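Long-range contacts in dual specificity protein phosphatase 15 (Homo sapiens, PDB 1YZ4), which removes phosphate from phosphotyrosine, phosphoserine and phosphothreonine in target proteins, and is represented here by its catalytic domain: residues T35-I40 / L88-A93; G14-N19 / G84-V89. The protein carries 1 engineered substitution. All coordinates share one frame; numbering follows the deposited sequence.

Interaction 1 of 2, residues T35-I40 / L88-A93; sequences THIISI and LVHSFA. Engineered in segment 88-93: Ser91 (natural residue Cys). With BOG (octyl beta-D-glucopyranoside), chain C; SO4 (sulfate ion), chain D.
His90 fits its ring into a hollow formed by Ile37 and Ser39. Ile37 CG2 meets the ring edge, 3.4 Å from His90 CD2. Ser39 CA lies over one ring face, 4.1 Å from the centroid. The ring gets there because CG sits between the backbone N and the carbonyl carbon (chi1 73°). This brings His90 NE2 to Ser39 OG at 2.9 Å, as the donor of a weak, bent bond. On the other face of the sheet, Val89 is the bump. Its CG1 wedges between Ile38 CB (4.0 Å) and Ile40 CD1 (3.9 Å). Val89 and Ile38 also touch Ile77 of helix 70-82; Ile40 packs on Ile101 of helix 97-110. Four backbone hydrogen bonds hold the two parallel strands together. Past His90 the chain turns into the phosphate-binding P-loop of the tyrosine phosphatases. Ser91, engineered from Cys, stands at the predicted phosphocysteine position, and its OG donates to a sulfate oxygen. Ala93 N bonds the same sulfate through O1 (2.8 Å), and Ile95, Ser96 and Arg97 complete the grip. One water joins Ile40 O to Phe92 N. The sulfate probably marks where a substrate phosphate binds, its negative charge met by main-chain N-H groups and an arginine.

Interaction 2 of 2, residues G14-N19 / G84-V89; sequences GLYLGN and GGNCLV
Asn86 and Tyr16 lie side by side and point the same way, with the amide and ring planes 46° apart. Asn86 ND2 comes in at the ring edge, near the ring plane, 4.0 Å from Tyr16 CE1. The same ND2 rests on Gly14 CA at 3.4 Å. The phi of Gly14 is positive (82°), a backbone shape that glycine adopts readily. Farther along, on the face that carries Tyr16, Leu88 makes the contact. Its CG is roughly anti to the backbone N (chi1 155°), and CD1 reaches across to Gly18 N at 3.6 Å, with Tyr16 CB also beside it. This methyl packs directly on the backbone of Gly18, which has no side chain. The two strands run parallel near the middle of the five-stranded mixed sheet of the phosphatase fold, with helices 70-82 and 97-110 packed on the face that carries Leu15, Cys87 and Val89. Four backbone hydrogen bonds join them, from Cys87 N to Gly14 O at one end to Gly18 N to Val89 O at the other. Leu15, Leu17, Cys87 and Val89 lie on the opposite face from Tyr16. Leu15 CD1 comes within 3.5 Å of Cys87 O and sits against Val89 CG2 at 4.1 Å. Leu17 brings CD2 to 3.8 Å from Val89 O. Both leucines pack on Val102 of helix 97-110, while Cys87 faces Ile77 and Cys80 of helix 70-82.

How the interactions relate
From the N terminus, segment 14-19 comes first and 35-40 second. Both find their partners on strand 87-91. Interaction 2 closes the longer loop, which takes in helix 26-31 and strand 36-40. Interaction 1 starts within that loop and closes a shorter one, holding strand 52-56 and helix 70-82. It ends slightly later in the chain, so the two loops overlap rather than nest cleanly. They share Leu88 and Val89. Strand 87-91 lies between 15-18 and 36-40, parallel to both; strand 52-56 continues the parallel set beyond 36-40. Thr35 N and His36 N both probably bond Asn86 O, and His90 CB packs on Gly18 O.

Interaction 1 of 2, residues T35-I40 / L88-A93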
ATOM      1  N   THR A  35       3.001  -3.268  12.662  1.00 21.65           N
ATOM      2  CA  THR A  35       1.849  -3.381  13.561  1.00 18.41           C
ATOM      3  C   THR A  35       0.534  -3.459  12.799  1.00 16.25           C
ATOM      4  O   THR A  35      -0.503  -3.800  13.364  1.00 14.87           O
ATOM      5  CB  THR A  35       1.756  -2.179  14.520  1.00 16.66           C
ATOM      6  OG1 THR A  35       1.650  -0.968  13.758  1.00 19.13           O
ATOM      7  CG2 THR A  35       2.980  -2.123  15.432  1.00  7.40           C
ATOM      8  N   HIS A  36       0.582  -3.126  11.515  1.00 16.78           N
ATOM      9  CA  HIS A  36      -0.611  -3.147  10.679  1.00 14.06           C
ATOM     10  C   HIS A  36      -0.314  -3.717   9.308  1.00 12.67           C
ATOM     11  O   HIS A  36       0.769  -3.524   8.759  1.00 16.43           O
ATOM     12  CB  HIS A  36      -1.179  -1.736  10.531  1.00 13.57           C
ATOM     13  CG  HIS A  36      -1.686  -1.156  11.812  1.00 17.62           C
ATOM     14  ND1 HIS A  36      -0.847  -0.767  12.836  1.00 15.75           N
ATOM     15  CD2 HIS A  36      -2.948  -0.932  12.251  1.00 18.50           C
ATOM     16  CE1 HIS A  36      -1.572  -0.331  13.850  1.00 19.11           C
ATOM     17  NE2 HIS A  36      -2.849  -0.421  13.522  1.00 19.26           N
ATOM     18  N   ILE A  37      -1.295  -4.407   8.751  1.00 10.05           N
ATOM     19  CA  ILE A  37      -1.141  -5.020   7.449  1.00  9.55           C
ATOM     20  C   ILE A  37      -2.438  -4.942   6.677  1.00 11.66           C
ATOM     21  O   ILE A  37      -3.528  -5.083   7.235  1.00 13.22           O
ATOM     22  CB  ILE A  37      -0.775  -6.525   7.561  1.00 10.17           C
ATOM     23  CG1 ILE A  37       0.594  -6.702   8.229  1.00  7.26           C
ATOM     24  CG2 ILE A  37      -0.804  -7.175   6.167  1.00  5.91           C
ATOM     25  CD1 ILE A  37       0.979  -8.190   8.453  1.00  5.46           C
ATOM     26  N   ILE A  38      -2.311  -4.699   5.383  1.00 11.20           N
ATOM     27  CA  ILE A  38      -3.462  -4.666   4.513  1.00  9.05           C
ATOM     28  C   ILE A  38      -3.206  -5.846   3.597  1.00 11.91           C
ATOM     29  O   ILE A  38      -2.194  -5.881   2.898  1.00 11.74           O
ATOM     30  CB  ILE A  38      -3.523  -3.384   3.668  1.00 10.24           C
ATOM     31  CG1 ILE A  38      -3.759  -2.167   4.569  1.00  5.01           C
ATOM     32  CG2 ILE A  38      -4.631  -3.509   2.614  1.00  4.85           C
ATOM     33  CD1 ILE A  38      -3.983  -0.879   3.787  1.00  9.33           C
ATOM     34  N   SER A  39      -4.090  -6.834   3.638  1.00 11.15           N
ATOM     35  CA  SER A  39      -3.942  -7.995   2.783  1.00 11.33           C
ATOM     36  C   SER A  39      -4.901  -7.881   1.605  1.00 12.74           C
ATOM     37  O   SER A  39      -6.123  -7.815   1.781  1.00 16.11           O
ATOM     38  CB  SER A  39      -4.234  -9.276   3.562  1.00  9.94           C
ATOM     39  OG  SER A  39      -3.307  -9.439   4.616  1.00 16.58           O
ATOM     40  N   ILE A  40      -4.335  -7.836   0.406  1.00 10.04           N
ATOM     41  CA  ILE A  40      -5.118  -7.759  -0.813  1.00 11.71           C
ATOM     42  C   ILE A  40      -4.973  -9.132  -1.450  1.00 12.93           C
ATOM     43  O   ILE A  40      -4.065  -9.370  -2.250  1.00 13.46           O
ATOM     44  CB  ILE A  40      -4.566  -6.684  -1.765  1.00 13.05           C
ATOM     45  CG1 ILE A  40      -4.331  -5.381  -1.000  1.00 12.25           C
ATOM     46  CG2 ILE A  40      -5.564  -6.416  -2.873  1.00 11.44           C
ATOM     47  CD1 ILE A  40      -3.582  -4.337  -1.798  1.00 17.20           C
ATOM     48  N   LEU A  88       2.295  -2.671   6.576  1.00  8.80           N
ATOM     49  CA  LEU A  88       2.787  -3.438   5.440  1.00 12.89           C
ATOM     50  C   LEU A  88       1.609  -3.745   4.523  1.00 11.24           C
ATOM     51  O   LEU A  88       0.645  -4.384   4.938  1.00 11.91           O
ATOM     52  CB  LEU A  88       3.412  -4.769   5.886  1.00 11.27           C
ATOM     53  CG  LEU A  88       3.392  -5.876   4.813  1.00 10.33           C
ATOM     54  CD1 LEU A  88       4.349  -5.524   3.679  1.00 10.90           C
ATOM     55  CD2 LEU A  88       3.783  -7.214   5.423  1.00 12.41           C
ATOM     56  N   VAL A  89       1.671  -3.275   3.286  1.00 13.58           N
ATOM     57  CA  VAL A  89       0.607  -3.581   2.337  1.00 14.97           C
ATOM     58  C   VAL A  89       1.183  -4.657   1.413  1.00 14.73           C
ATOM     59  O   VAL A  89       2.281  -4.494   0.870  1.00 13.15           O
ATOM     60  CB  VAL A  89       0.200  -2.345   1.498  1.00 15.10           C
ATOM     61  CG1 VAL A  89      -1.006  -2.689   0.630  1.00 12.87           C
ATOM     62  CG2 VAL A  89      -0.118  -1.163   2.417  1.00 15.24           C
ATOM     63  N   HIS A  90       0.456  -5.757   1.239  1.00 13.99           N
ATOM     64  CA  HIS A  90       0.949  -6.830   0.384  1.00 16.41           C
ATOM     65  C   HIS A  90      -0.100  -7.512  -0.488  1.00 16.57           C
ATOM     66  O   HIS A  90      -1.301  -7.492  -0.197  1.00 17.69           O
ATOM     67  CB  HIS A  90       1.637  -7.890   1.246  1.00 14.64           C
ATOM     68  CG  HIS A  90       0.686  -8.717   2.049  1.00 18.13           C
ATOM     69  ND1 HIS A  90       0.014  -9.799   1.522  1.00 21.36           N
ATOM     70  CD2 HIS A  90       0.274  -8.609   3.335  1.00 19.51           C
ATOM     71  CE1 HIS A  90      -0.768 -10.325   2.449  1.00 19.50           C
ATOM     72  NE2 HIS A  90      -0.629  -9.621   3.558  1.00 17.35           N
ATOM     73  N   SER A  91       0.390  -8.108  -1.570  1.00 15.10           N
ATOM     74  CA  SER A  91      -0.413  -8.870  -2.522  1.00 15.34           C
ATOM     75  C   SER A  91       0.510 -10.026  -2.895  1.00 15.81           C
ATOM     76  O   SER A  91       1.732  -9.915  -2.741  1.00 15.67           O
ATOM     77  CB  SER A  91      -0.802  -8.022  -3.740  1.00 12.68           C
ATOM     78  OG  SER A  91       0.191  -7.062  -4.054  1.00 14.14           O
ATOM     79  N   PHE A  92      -0.061 -11.126  -3.378  1.00 14.76           N
ATOM     80  CA  PHE A  92       0.726 -12.324  -3.680  1.00 17.10           C
ATOM     81  C   PHE A  92       2.103 -12.191  -4.324  1.00 15.17           C
ATOM     82  O   PHE A  92       3.098 -12.623  -3.739  1.00 13.62           O
ATOM     83  CB  PHE A  92      -0.089 -13.327  -4.503  1.00 17.80           C
ATOM     84  CG  PHE A  92       0.365 -14.752  -4.316  1.00 19.10           C
ATOM     85  CD1 PHE A  92       0.064 -15.441  -3.141  1.00 20.93           C
ATOM     86  CD2 PHE A  92       1.136 -15.387  -5.280  1.00 16.84           C
ATOM     87  CE1 PHE A  92       0.526 -16.746  -2.930  1.00 19.21           C
ATOM     88  CE2 PHE A  92       1.604 -16.689  -5.076  1.00 18.23           C
ATOM     89  CZ  PHE A  92       1.297 -17.367  -3.897  1.00 17.18           C
ATOM     90  N   ALA A  93       2.164 -11.619  -5.522  1.00 12.83           N
ATOM     91  CA  ALA A  93       3.428 -11.476  -6.237  1.00 13.75           C
ATOM     92  C   ALA A  93       4.229 -10.252  -5.817  1.00 13.41           C
ATOM     93  O   ALA A  93       5.419 -10.143  -6.123  1.00 13.85           O
ATOM     94  CB  ALA A  93       3.174 -11.431  -7.747  1.00 14.20           C
TER
HETATM   95  C1  BOG C 210      -1.741 -17.414  -7.226  1.00 27.47           C
HETATM   96  O1  BOG C 210      -1.431 -18.578  -7.999  1.00 29.83           O
HETATM   97  C2  BOG C 210      -1.730 -16.164  -8.152  1.00 27.23           C
HETATM   98  O2  BOG C 210      -0.450 -16.002  -8.734  1.00 26.05           O
HETATM   99  C3  BOG C 210      -2.082 -14.920  -7.330  1.00 26.29           C
HETATM  100  O3  BOG C 210      -2.096 -13.779  -8.163  1.00 27.45           O
HETATM  101  C4  BOG C 210      -3.463 -15.126  -6.720  1.00 25.10           C
HETATM  102  O4  BOG C 210      -3.808 -13.988  -5.955  1.00 22.66           O
HETATM  103  C5  BOG C 210      -3.454 -16.392  -5.817  1.00 24.63           C
HETATM  104  O5  BOG C 210      -3.063 -17.537  -6.618  1.00 27.52           O
HETATM  105  C6  BOG C 210      -4.844 -16.637  -5.231  1.00 24.73           C
HETATM  106  O6  BOG C 210      -4.876 -17.857  -4.508  1.00 28.54           O
HETATM  107  C1' BOG C 210      -1.013 -19.726  -7.244  1.00 27.60           C
HETATM  108  C2' BOG C 210       0.183 -20.286  -7.983  1.00 28.32           C
HETATM  109  C3' BOG C 210       1.412 -19.481  -7.615  1.00 30.12           C
HETATM  110  C4' BOG C 210       2.670 -19.942  -8.328  1.00 28.47           C
HETATM  111  C5' BOG C 210       3.886 -19.103  -7.917  1.00 29.85           C
HETATM  112  C6' BOG C 210       3.625 -17.603  -7.962  1.00 29.13           C
HETATM  113  C7' BOG C 210       4.850 -16.835  -7.536  1.00 27.82           C
HETATM  114  C8' BOG C 210       4.584 -15.354  -7.574  1.00 23.51           C
HETATM  115  S   SO4 D 211       0.236  -8.882  -7.006  1.00 15.56           S
HETATM  116  O1  SO4 D 211      -0.018 -10.298  -6.773  1.00 12.03           O
HETATM  117  O2  SO4 D 211      -1.024  -8.147  -6.985  1.00 15.49           O
HETATM  118  O3  SO4 D 211       1.117  -8.361  -5.984  1.00 17.75           O
HETATM  119  O4  SO4 D 211       0.882  -8.672  -8.294  1.00 18.09           O
HETATM  120  O   HOH W   1      -2.762 -11.666  -2.667  1.00  5.67           O

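Interaction 2 of 2, residues G14-N19 / G84-V89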
ATOM      1  N   GLY A  14       7.285   4.100   8.270  1.00 13.05           N
ATOM      2  CA  GLY A  14       6.034   3.503   8.702  1.00 10.60           C
ATOM      3  C   GLY A  14       5.194   2.825   7.623  1.00 14.04           C
ATOM      4  O   GLY A  14       4.079   2.378   7.910  1.00 13.33           O
ATOM      5  N   LEU A  15       5.708   2.725   6.396  1.00 12.11           N
ATOM      6  CA  LEU A  15       4.954   2.089   5.304  1.00 13.55           C
ATOM      7  C   LEU A  15       5.803   1.142   4.452  1.00 13.37           C
ATOM      8  O   LEU A  15       6.881   1.513   3.991  1.00 17.41           O
ATOM      9  CB  LEU A  15       4.339   3.167   4.406  1.00 13.80           C
ATOM     10  CG  LEU A  15       3.496   2.697   3.223  1.00 15.25           C
ATOM     11  CD1 LEU A  15       2.361   1.813   3.709  1.00 10.64           C
ATOM     12  CD2 LEU A  15       2.955   3.914   2.483  1.00 19.89           C
ATOM     13  N   TYR A  16       5.313  -0.076   4.228  1.00 13.48           N
ATOM     14  CA  TYR A  16       6.059  -1.054   3.437  1.00 11.38           C
ATOM     15  C   TYR A  16       5.233  -1.800   2.395  1.00 14.28           C
ATOM     16  O   TYR A  16       4.010  -1.919   2.510  1.00 17.53           O
ATOM     17  CB  TYR A  16       6.716  -2.100   4.341  1.00  9.47           C
ATOM     18  CG  TYR A  16       7.717  -1.550   5.327  1.00 10.69           C
ATOM     19  CD1 TYR A  16       7.298  -0.876   6.472  1.00  9.87           C
ATOM     20  CD2 TYR A  16       9.087  -1.714   5.122  1.00 11.06           C
ATOM     21  CE1 TYR A  16       8.215  -0.380   7.391  1.00  8.83           C
ATOM     22  CE2 TYR A  16      10.011  -1.224   6.034  1.00 10.59           C
ATOM     23  CZ  TYR A  16       9.564  -0.560   7.167  1.00 10.74           C
ATOM     24  OH  TYR A  16      10.464  -0.096   8.088  1.00 17.01           O
ATOM     25  N   LEU A  17       5.934  -2.312   1.386  1.00 13.61           N
ATOM     26  CA  LEU A  17       5.335  -3.083   0.303  1.00 12.32           C
ATOM     27  C   LEU A  17       5.917  -4.487   0.344  1.00 12.92           C
ATOM     28  O   LEU A  17       7.111  -4.661   0.593  1.00 13.30           O
ATOM     29  CB  LEU A  17       5.647  -2.439  -1.050  1.00 13.41           C
ATOM     30  CG  LEU A  17       4.656  -1.398  -1.584  1.00 15.55           C
ATOM     31  CD1 LEU A  17       5.201  -0.750  -2.843  1.00  9.59           C
ATOM     32  CD2 LEU A  17       3.323  -2.079  -1.876  1.00 14.24           C
ATOM     33  N   GLY A  18       5.080  -5.491   0.112  1.00 12.94           N
ATOM     34  CA  GLY A  18       5.580  -6.853   0.136  1.00 12.05           C
ATOM     35  C   GLY A  18       4.707  -7.872  -0.573  1.00 11.30           C
ATOM     36  O   GLY A  18       3.645  -7.548  -1.099  1.00  9.89           O
ATOM     37  N   ASN A  19       5.176  -9.114  -0.582  1.00 10.01           N
ATOM     38  CA  ASN A  19       4.477 -10.221  -1.211  1.00 12.78           C
ATOM     39  C   ASN A  19       3.999 -11.171  -0.114  1.00 15.02           C
ATOM     40  O   ASN A  19       4.259 -10.935   1.071  1.00 15.17           O
ATOM     41  CB  ASN A  19       5.426 -10.958  -2.146  1.00 11.41           C
ATOM     42  CG  ASN A  19       6.712 -11.361  -1.452  1.00 14.58           C
ATOM     43  OD1 ASN A  19       6.690 -11.935  -0.355  1.00 13.58           O
ATOM     44  ND2 ASN A  19       7.843 -11.060  -2.082  1.00 15.51           N
ATOM     45  N   GLY A  84       2.031   6.196  15.433  1.00 18.80           N
ATOM     46  CA  GLY A  84       3.231   5.441  15.766  1.00 19.11           C
ATOM     47  C   GLY A  84       3.337   3.974  15.384  1.00 20.54           C
ATOM     48  O   GLY A  84       4.103   3.236  16.002  1.00 22.16           O
ATOM     49  N   GLY A  85       2.590   3.539  14.372  1.00 20.34           N
ATOM     50  CA  GLY A  85       2.667   2.146  13.964  1.00 16.61           C
ATOM     51  C   GLY A  85       3.437   1.972  12.667  1.00 17.92           C
ATOM     52  O   GLY A  85       4.092   2.900  12.197  1.00 16.63           O
ATOM     53  N   ASN A  86       3.377   0.771  12.099  1.00 16.88           N
ATOM     54  CA  ASN A  86       4.044   0.484  10.835  1.00 16.38           C
ATOM     55  C   ASN A  86       3.132  -0.400  10.003  1.00 16.51           C
ATOM     56  O   ASN A  86       2.702  -1.467  10.453  1.00 17.92           O
ATOM     57  CB  ASN A  86       5.383  -0.219  11.059  1.00 17.85           C
ATOM     58  CG  ASN A  86       6.406   0.680  11.706  1.00 18.95           C
ATOM     59  OD1 ASN A  86       6.418   0.847  12.923  1.00 22.66           O
ATOM     60  ND2 ASN A  86       7.265   1.277  10.892  1.00 21.79           N
ATOM     61  N   CYS A  87       2.839   0.041   8.785  1.00 12.50           N
ATOM     62  CA  CYS A  87       1.944  -0.720   7.933  1.00 13.16           C
ATOM     63  C   CYS A  87       2.585  -1.383   6.730  1.00 11.63           C
ATOM     64  O   CYS A  87       3.319  -0.751   5.968  1.00 10.08           O
ATOM     65  CB  CYS A  87       0.785   0.162   7.454  1.00 12.55           C
ATOM     66  SG  CYS A  87      -0.459  -0.736   6.475  1.00 11.58           S
ATOM     67  N   LEU A  88       2.295  -2.671   6.576  1.00  8.80           N
ATOM     68  CA  LEU A  88       2.787  -3.438   5.440  1.00 12.89           C
ATOM     69  C   LEU A  88       1.609  -3.745   4.523  1.00 11.24           C
ATOM     70  O   LEU A  88       0.645  -4.384   4.938  1.00 11.91           O
ATOM     71  CB  LEU A  88       3.412  -4.769   5.886  1.00 11.27           C
ATOM     72  CG  LEU A  88       3.392  -5.876   4.813  1.00 10.33           C
ATOM     73  CD1 LEU A  88       4.349  -5.524   3.679  1.00 10.90           C
ATOM     74  CD2 LEU A  88       3.783  -7.214   5.423  1.00 12.41           C
ATOM     75  N   VAL A  89       1.671  -3.275   3.286  1.00 13.58           N
ATOM     76  CA  VAL A  89       0.607  -3.581   2.337  1.00 14.97           C
ATOM     77  C   VAL A  89       1.183  -4.657   1.413  1.00 14.73           C
ATOM     78  O   VAL A  89       2.281  -4.494   0.870  1.00 13.15           O
ATOM     79  CB  VAL A  89       0.200  -2.345   1.498  1.00 15.10           C
ATOM     80  CG1 VAL A  89      -1.006  -2.689   0.630  1.00 12.87           C
ATOM     81  CG2 VAL A  89      -0.118  -1.163   2.417  1.00 15.24           C
TER